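Local coordinates for DR2417 (Deinococcus radiodurans, PDB 4XWW), which degrades RNA as the metallo-beta-lactamase-family exonuclease RNase J, probably working from the 5' end and more active as a homodimer, at the interface of chains A and B. Sequence-based numbering; all coordinates share one arbitrary frame. Chains: chain A/B, DR2417.

The interface of chains A and B. Residues chain A 479, 481, 483, 495, 554, 556; chain B 479, 481, 483, 495, 497, 554, 556.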
ATOM      1  N   LEU A 479     -11.702 -20.121   8.793  1.00 53.03           N
ATOM      2  CA  LEU A 479     -12.759 -21.061   8.436  1.00 52.61           C
ATOM      3  C   LEU A 479     -13.218 -21.979   9.560  1.00 57.72           C
ATOM      4  O   LEU A 479     -12.483 -22.270  10.506  1.00 62.13           O
ATOM      5  CB  LEU A 479     -12.329 -21.929   7.253  1.00 58.35           C
ATOM      6  CG  LEU A 479     -11.484 -23.143   7.623  1.00 54.86           C
ATOM      7  CD1 LEU A 479     -11.686 -24.241   6.628  1.00 50.21           C
ATOM      8  CD2 LEU A 479     -10.051 -22.725   7.643  1.00 55.55           C
ATOM      9  N   ILE A 481     -15.091 -25.740   9.507  1.00 57.97           N
ATOM     10  CA  ILE A 481     -15.681 -26.874   8.818  1.00 62.84           C
ATOM     11  C   ILE A 481     -16.517 -27.699   9.799  1.00 67.87           C
ATOM     12  O   ILE A 481     -15.996 -28.312  10.735  1.00 74.25           O
ATOM     13  CB  ILE A 481     -14.606 -27.750   8.125  1.00 70.57           C
ATOM     14  CG1 ILE A 481     -15.129 -29.169   7.883  1.00 66.58           C
ATOM     15  CG2 ILE A 481     -13.308 -27.749   8.901  1.00 71.39           C
ATOM     16  CD1 ILE A 481     -15.733 -29.350   6.512  1.00 58.02           C
ATOM     17  N   THR A 483     -18.926 -30.810  10.264  1.00 75.93           N
ATOM     18  CA  THR A 483     -19.430 -32.040   9.682  1.00 76.48           C
ATOM     19  C   THR A 483     -20.398 -32.715  10.644  1.00 72.26           C
ATOM     20  O   THR A 483     -20.081 -32.927  11.812  1.00 72.55           O
ATOM     21  CB  THR A 483     -18.288 -32.999   9.306  1.00 75.69           C
ATOM     22  OG1 THR A 483     -18.406 -34.214  10.054  1.00 76.72           O
ATOM     23  CG2 THR A 483     -16.929 -32.346   9.569  1.00 65.28           C
ATOM     24  N   VAL A 495     -14.043 -28.134  13.083  1.00 69.11           N
ATOM     25  CA  VAL A 495     -12.633 -27.816  12.883  1.00 69.46           C
ATOM     26  C   VAL A 495     -12.471 -26.371  12.415  1.00 61.94           C
ATOM     27  O   VAL A 495     -13.148 -25.925  11.487  1.00 57.64           O
ATOM     28  CB  VAL A 495     -11.956 -28.750  11.871  1.00 62.33           C
ATOM     29  CG1 VAL A 495     -10.486 -28.349  11.689  1.00 57.56           C
ATOM     30  CG2 VAL A 495     -12.083 -30.197  12.309  1.00 60.30           C
ATOM     31  N   ILE A 554     -17.845 -24.399   6.028  1.00 64.87           N
ATOM     32  CA  ILE A 554     -17.942 -25.562   5.173  1.00 62.76           C
ATOM     33  C   ILE A 554     -18.679 -26.666   5.921  1.00 72.72           C
ATOM     34  O   ILE A 554     -18.097 -27.367   6.743  1.00 79.85           O
ATOM     35  CB  ILE A 554     -16.535 -26.044   4.803  1.00 56.62           C
ATOM     36  CG1 ILE A 554     -15.854 -25.013   3.904  1.00 54.25           C
ATOM     37  CG2 ILE A 554     -16.583 -27.401   4.125  1.00 61.90           C
ATOM     38  CD1 ILE A 554     -14.478 -25.422   3.441  1.00 54.47           C
ATOM     39  N   MET A 556     -20.642 -30.340   6.223  1.00 74.18           N
ATOM     40  CA  MET A 556     -20.724 -31.681   5.629  1.00 72.64           C
ATOM     41  C   MET A 556     -21.683 -32.585   6.419  1.00 77.42           C
ATOM     42  O   MET A 556     -21.559 -32.699   7.633  1.00 75.96           O
ATOM     43  CB  MET A 556     -19.334 -32.330   5.572  1.00 69.65           C
ATOM     44  CG  MET A 556     -18.209 -31.410   5.137  1.00 70.82           C
ATOM     45  SD  MET A 556     -16.675 -32.292   4.778  1.00105.32           S
ATOM     46  CE  MET A 556     -16.609 -33.456   6.138  1.00 73.18           C
TER
ATOM     47  N   LEU B 479      -6.796 -24.144   0.279  1.00 48.66           N
ATOM     48  CA  LEU B 479      -7.090 -25.289   1.144  1.00 52.87           C
ATOM     49  C   LEU B 479      -7.633 -26.541   0.435  1.00 55.40           C
ATOM     50  O   LEU B 479      -8.441 -26.450  -0.492  1.00 57.14           O
ATOM     51  CB  LEU B 479      -8.088 -24.867   2.224  1.00 50.98           C
ATOM     52  CG  LEU B 479      -8.503 -25.986   3.178  1.00 54.91           C
ATOM     53  CD1 LEU B 479      -7.312 -26.426   4.007  1.00 55.03           C
ATOM     54  CD2 LEU B 479      -9.642 -25.545   4.062  1.00 62.27           C
ATOM     55  N   ILE B 481      -9.422 -30.132   1.909  1.00 63.48           N
ATOM     56  CA  ILE B 481      -9.849 -30.984   3.011  1.00 64.13           C
ATOM     57  C   ILE B 481     -10.038 -32.417   2.529  1.00 71.03           C
ATOM     58  O   ILE B 481     -10.775 -32.674   1.573  1.00 71.90           O
ATOM     59  CB  ILE B 481     -11.159 -30.489   3.641  1.00 62.27           C
ATOM     60  CG1 ILE B 481     -11.060 -29.002   3.970  1.00 62.57           C
ATOM     61  CG2 ILE B 481     -11.501 -31.316   4.879  1.00 65.69           C
ATOM     62  CD1 ILE B 481     -12.369 -28.400   4.424  1.00 66.99           C
ATOM     63  N   THR B 483     -11.137 -36.255   3.529  1.00 81.85           N
ATOM     64  CA  THR B 483     -11.724 -37.258   4.405  1.00 88.65           C
ATOM     65  C   THR B 483     -11.269 -38.637   3.947  1.00 92.09           C
ATOM     66  O   THR B 483     -11.624 -39.085   2.856  1.00 94.49           O
ATOM     67  CB  THR B 483     -13.263 -37.196   4.411  1.00 90.05           C
ATOM     68  OG1 THR B 483     -13.772 -37.781   3.205  1.00 95.35           O
ATOM     69  CG2 THR B 483     -13.744 -35.751   4.526  1.00 83.85           C
ATOM     70  N   VAL B 495     -12.495 -31.956  -0.550  1.00 74.25           N
ATOM     71  CA  VAL B 495     -13.126 -30.644  -0.661  1.00 70.80           C
ATOM     72  C   VAL B 495     -12.033 -29.584  -0.841  1.00 69.13           C
ATOM     73  O   VAL B 495     -11.044 -29.587  -0.107  1.00 69.53           O
ATOM     74  CB  VAL B 495     -13.985 -30.316   0.581  1.00 67.91           C
ATOM     75  CG1 VAL B 495     -14.379 -28.847   0.593  1.00 65.32           C
ATOM     76  CG2 VAL B 495     -15.219 -31.211   0.637  1.00 66.53           C
ATOM     77  N   ARG B 497     -10.810 -25.411  -1.323  1.00 56.10           N
ATOM     78  CA  ARG B 497     -11.057 -23.977  -1.196  1.00 53.52           C
ATOM     79  C   ARG B 497      -9.817 -23.185  -1.600  1.00 49.37           C
ATOM     80  O   ARG B 497      -8.733 -23.402  -1.057  1.00 45.31           O
ATOM     81  CB  ARG B 497     -11.460 -23.605   0.236  1.00 55.24           C
ATOM     82  CG  ARG B 497     -12.945 -23.718   0.537  1.00 62.02           C
ATOM     83  CD  ARG B 497     -13.797 -23.032  -0.525  1.00 63.45           C
ATOM     84  NE  ARG B 497     -15.224 -23.180  -0.254  1.00 67.43           N
ATOM     85  CZ  ARG B 497     -15.881 -24.336  -0.291  1.00 75.97           C
ATOM     86  NH1 ARG B 497     -15.244 -25.464  -0.582  1.00 78.82           N
ATOM     87  NH2 ARG B 497     -17.182 -24.370  -0.029  1.00 77.92           N
ATOM     88  N   ILE B 554      -6.144 -30.295   5.456  1.00 66.44           N
ATOM     89  CA  ILE B 554      -6.535 -30.829   6.748  1.00 68.15           C
ATOM     90  C   ILE B 554      -7.062 -32.257   6.529  1.00 73.48           C
ATOM     91  O   ILE B 554      -8.128 -32.478   5.948  1.00 72.34           O
ATOM     92  CB  ILE B 554      -7.537 -29.873   7.498  1.00 64.52           C
ATOM     93  CG1 ILE B 554      -8.976 -29.937   6.978  1.00 65.80           C
ATOM     94  CG2 ILE B 554      -7.043 -28.424   7.416  1.00 54.39           C
ATOM     95  CD1 ILE B 554      -9.968 -29.159   7.848  1.00 58.96           C
ATOM     96  N   MET B 556      -8.531 -35.965   7.571  1.00 81.73           N
ATOM     97  CA  MET B 556      -9.683 -36.292   8.392  1.00 79.61           C
ATOM     98  C   MET B 556     -10.078 -37.752   8.238  1.00 82.73           C
ATOM     99  O   MET B 556     -10.081 -38.291   7.130  1.00 85.65           O
ATOM    100  CB  MET B 556     -10.868 -35.396   8.028  1.00 80.25           C
ATOM    101  CG  MET B 556     -11.321 -34.466   9.138  1.00 81.59           C
ATOM    102  SD  MET B 556     -13.077 -34.070   9.011  1.00101.46           S
ATOM    103  CE  MET B 556     -13.763 -35.132  10.282  1.00 71.45           C
TER
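Strands 479-485, 491-497 and 552-556 of chain A lie face to face with the same three strands of chain B, sheet against sheet in the C-terminal domains. In this patch side-chain carbons make the close contacts, and neither chain brings an N or O within bonding distance of the other. Near the two-fold axis like meets like: A:Leu479 CD1 touches B:Leu479 CD2 tip to tip at 3.5 Å, and the CD1 methyls of A:Ile481 and B:Ile481 end 4.1 Å apart. Both pairs differ in rotamer between chains, and so do the Ile554 copies. In A:Ile554, CG1 is anti to the carbonyl carbon (chi1 -68°); with chi2 also anti, CD1 is carried out to B:Ile481 CD1 at 3.8 Å. It also meets B:Arg497 CG at 3.7 Å, and a bend at chi2 (-49°) brings the arginine's guanidinium back, so that A:Ile554 CD1 sits 4.0 Å above the B:Arg497 guanidinium plane, over its centre. B:Ile554 instead holds CG1 in the crowded position between backbone N and carbonyl carbon (chi1 77°); it and A:Ile481 pass in opposite directions, bringing B:Ile554 CD1 to A:Ile481 CG2 at 3.8 Å, and it meets A:Val495 CG1 tip to tip. Farther along, A:Met556 CE abuts B:Thr483 CG2 at 4.0 Å. Apolar packing probably tolerates such differences. The patch, centred about 45 Å from B:His381, is remote from catalysis; it joins the homodimer and may thereby support its enhanced exonuclease activity.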